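PDB 5IJX: tyrosine--tRNA ligase, mitochondrial, which probably attaches L-tyrosine to its cognate tRNA at the expense of ATP, as a class I aminoacyl-tRNA synthetase of mitochondria. Local coordinates for residues D198-R203 / A213-P218. Numbering follows the deposited sequence.
With TYR (tyrosine), chain B.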
loop_
_atom_site.group_PDB
_atom_site.type_symbol
_atom_site.label_atom_id
_atom_site.label_comp_id
_atom_site.label_asym_id
_atom_site.label_seq_id
_atom_site.Cartn_x
_atom_site.Cartn_y
_atom_site.Cartn_z
ATOM N N ASP A 198 -18.349 3.907 -9.000
ATOM C CA ASP A 198 -18.968 5.019 -9.718
ATOM C C ASP A 198 -17.973 6.150 -9.972
ATOM O O ASP A 198 -17.759 6.558 -11.119
ATOM C CB ASP A 198 -20.187 5.524 -8.939
ATOM C CG ASP A 198 -19.883 5.780 -7.476
ATOM O OD1 ASP A 198 -18.781 6.287 -7.178
ATOM O OD2 ASP A 198 -20.740 5.469 -6.621
ATOM N N TYR A 199 -17.356 6.680 -8.910
ATOM C CA TYR A 199 -16.491 7.844 -9.085
ATOM C C TYR A 199 -15.219 7.511 -9.855
ATOM O O TYR A 199 -14.583 8.424 -10.396
ATOM C CB TYR A 199 -16.137 8.468 -7.730
ATOM C CG TYR A 199 -15.387 7.573 -6.768
ATOM C CD1 TYR A 199 -14.047 7.264 -6.970
ATOM C CD2 TYR A 199 -16.012 7.064 -5.637
ATOM C CE1 TYR A 199 -13.359 6.454 -6.085
ATOM C CE2 TYR A 199 -15.332 6.256 -4.746
ATOM C CZ TYR A 199 -14.006 5.954 -4.974
ATOM O OH TYR A 199 -13.325 5.151 -4.086
ATOM N N VAL A 200 -14.832 6.237 -9.916
ATOM C CA VAL A 200 -13.684 5.845 -10.728
ATOM C C VAL A 200 -14.034 5.938 -12.208
ATOM O O VAL A 200 -13.288 6.520 -13.007
ATOM C CB VAL A 200 -13.215 4.430 -10.345
ATOM C CG1 VAL A 200 -12.010 4.025 -11.173
ATOM C CG2 VAL A 200 -12.884 4.362 -8.863
ATOM N N LYS A 201 -15.173 5.362 -12.596
ATOM C CA LYS A 201 -15.668 5.528 -13.958
ATOM C C LYS A 201 -15.811 7.006 -14.304
ATOM O O LYS A 201 -15.383 7.454 -15.377
ATOM C CB LYS A 201 -17.010 4.808 -14.116
ATOM C CG LYS A 201 -16.943 3.300 -13.923
ATOM C CD LYS A 201 -18.331 2.673 -13.970
ATOM N N SER A 202 -16.402 7.783 -13.393
ATOM C CA SER A 202 -16.628 9.201 -13.651
ATOM C C SER A 202 -15.314 9.939 -13.878
ATOM O O SER A 202 -15.142 10.628 -14.891
ATOM C CB SER A 202 -17.397 9.825 -12.486
ATOM O OG SER A 202 -18.689 9.257 -12.367
ATOM N N ARG A 203 -14.371 9.808 -12.943
ATOM C CA ARG A 203 -13.141 10.588 -13.015
ATOM C C ARG A 203 -12.180 10.078 -14.081
ATOM O O ARG A 203 -11.312 10.837 -14.523
ATOM C CB ARG A 203 -12.458 10.604 -11.649
ATOM C CG ARG A 203 -13.252 11.373 -10.602
ATOM C CD ARG A 203 -12.500 11.514 -9.295
ATOM N NE ARG A 203 -11.220 12.194 -9.467
ATOM C CZ ARG A 203 -10.453 12.608 -8.464
ATOM N NH1 ARG A 203 -10.837 12.420 -7.208
ATOM N NH2 ARG A 203 -9.301 13.216 -8.716
ATOM N N ALA A 213 -3.091 7.090 -4.639
ATOM C CA ALA A 213 -3.529 7.308 -3.265
ATOM C C ALA A 213 -5.048 7.427 -3.190
ATOM O O ALA A 213 -5.694 6.777 -2.360
ATOM C CB ALA A 213 -2.855 8.556 -2.695
ATOM N N GLU A 214 -5.638 8.253 -4.059
ATOM C CA GLU A 214 -7.093 8.376 -4.089
ATOM C C GLU A 214 -7.752 7.037 -4.395
ATOM O O GLU A 214 -8.747 6.663 -3.760
ATOM C CB GLU A 214 -7.511 9.421 -5.122
ATOM C CG GLU A 214 -7.125 10.850 -4.771
ATOM C CD GLU A 214 -7.486 11.831 -5.869
ATOM O OE1 GLU A 214 -6.992 11.665 -7.004
ATOM O OE2 GLU A 214 -8.276 12.760 -5.600
ATOM N N PHE A 215 -7.210 6.301 -5.367
ATOM C CA PHE A 215 -7.798 5.023 -5.756
ATOM C C PHE A 215 -7.774 4.022 -4.609
ATOM O O PHE A 215 -8.670 3.176 -4.507
ATOM C CB PHE A 215 -7.053 4.472 -6.972
ATOM C CG PHE A 215 -7.560 3.144 -7.452
ATOM C CD1 PHE A 215 -8.793 3.039 -8.069
ATOM C CD2 PHE A 215 -6.794 2.001 -7.302
ATOM C CE1 PHE A 215 -9.258 1.817 -8.518
ATOM C CE2 PHE A 215 -7.252 0.779 -7.748
ATOM C CZ PHE A 215 -8.487 0.687 -8.355
ATOM N N CYS A 216 -6.772 4.106 -3.738
ATOM C CA CYS A 216 -6.613 3.172 -2.632
ATOM C C CYS A 216 -7.316 3.623 -1.357
ATOM O O CYS A 216 -7.218 2.933 -0.337
ATOM C CB CYS A 216 -5.120 2.958 -2.345
ATOM S SG CYS A 216 -4.218 2.159 -3.696
ATOM N N TYR A 217 -8.021 4.753 -1.386
ATOM C CA TYR A 217 -8.740 5.204 -0.197
ATOM C C TYR A 217 -9.698 4.148 0.338
ATOM O O TYR A 217 -9.612 3.812 1.535
ATOM C CB TYR A 217 -9.476 6.510 -0.510
ATOM C CG TYR A 217 -10.157 7.119 0.692
ATOM C CD1 TYR A 217 -9.544 8.125 1.425
ATOM C CD2 TYR A 217 -11.411 6.682 1.100
ATOM C CE1 TYR A 217 -10.163 8.683 2.526
ATOM C CE2 TYR A 217 -12.035 7.229 2.200
ATOM C CZ TYR A 217 -11.411 8.230 2.910
ATOM O OH TYR A 217 -12.037 8.776 4.007
ATOM N N PRO A 218 -10.613 3.587 -0.457
ATOM C CA PRO A 218 -11.522 2.571 0.097
ATOM C C PRO A 218 -10.795 1.362 0.645
ATOM O O PRO A 218 -11.342 0.665 1.509
ATOM C CB PRO A 218 -12.418 2.206 -1.096
ATOM C CG PRO A 218 -11.609 2.558 -2.300
ATOM C CD PRO A 218 -10.797 3.756 -1.911
HETATM N N TYR B . -15.211 8.344 4.612
HETATM C CA TYR B . -15.617 9.141 5.764
HETATM C C TYR B . -15.969 10.567 5.338
HETATM O O TYR B . -16.748 11.262 5.995
HETATM C CB TYR B . -14.501 9.167 6.814
HETATM C CG TYR B . -14.028 7.798 7.268
HETATM C CD1 TYR B . -14.917 6.739 7.411
HETATM C CD2 TYR B . -12.689 7.567 7.554
HETATM C CE1 TYR B . -14.482 5.490 7.826
HETATM C CE2 TYR B . -12.246 6.323 7.968
HETATM C CZ TYR B . -13.144 5.288 8.103
HETATM O OH TYR B . -12.700 4.051 8.516
HETATM O OXT TYR B . -15.479 11.061 4.321
#
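Arg203 and Glu214 form a salt bridge between helix 198-205 and helix 212-215. Arg203 NH1 gives Glu214 OE2 a hydrogen bond of 3.0 Å, bent to 146° at the hydrogen, and NH2 adds a weak one to the same oxygen. The guanidinium and carboxylate planes stand 82° apart, so this is not the flat, two-pronged pairing: OE2 lies near the guanidinium edge, while NH1 approaches from above the carboxylate plane. A bend at chi3 (58°) turns the Arg203 chain, which meets the extended Glu214 side chain at about a right angle. Away from the ion pair the contact is sparse. Val200 CG2 approaches the edge of the apolar Phe215 ring, 4.4 Å from CD1. Tyr199 and Pro218 reach toward one another from opposite directions, and the phenol oxygen Tyr199 OH touches the proline ring 3.6 Å from CG.

Neighbouring backbone helps to position both charged groups. Glu214 OE1 accepts a hydrogen bond from Ser211 N, and Arg203 NH2 also makes a weak one to Gly209 O, so the loop joining the helices is tied to the pair. Phe215 packs on helix 191-195 and, with Val200, on Leu191 of the second subunit. On the pocket side, Tyr217 has CG anti to its backbone N, directing the phenol to the bound tyrosine; the ligand's N donates to Tyr217 OH at 3.3 Å, and Asp73 OD2 is also hydrogen-bonded to that hydroxyl.

The salt bridge thus links helix 198-205 to helix 212-215, while Tyr199 reaches Pro218 on helix 217-229. In this class I catalytic domain, the two bonds at Tyr217 OH are consistent with a polar relay between the Asp73 carboxylate and the substrate's amino group.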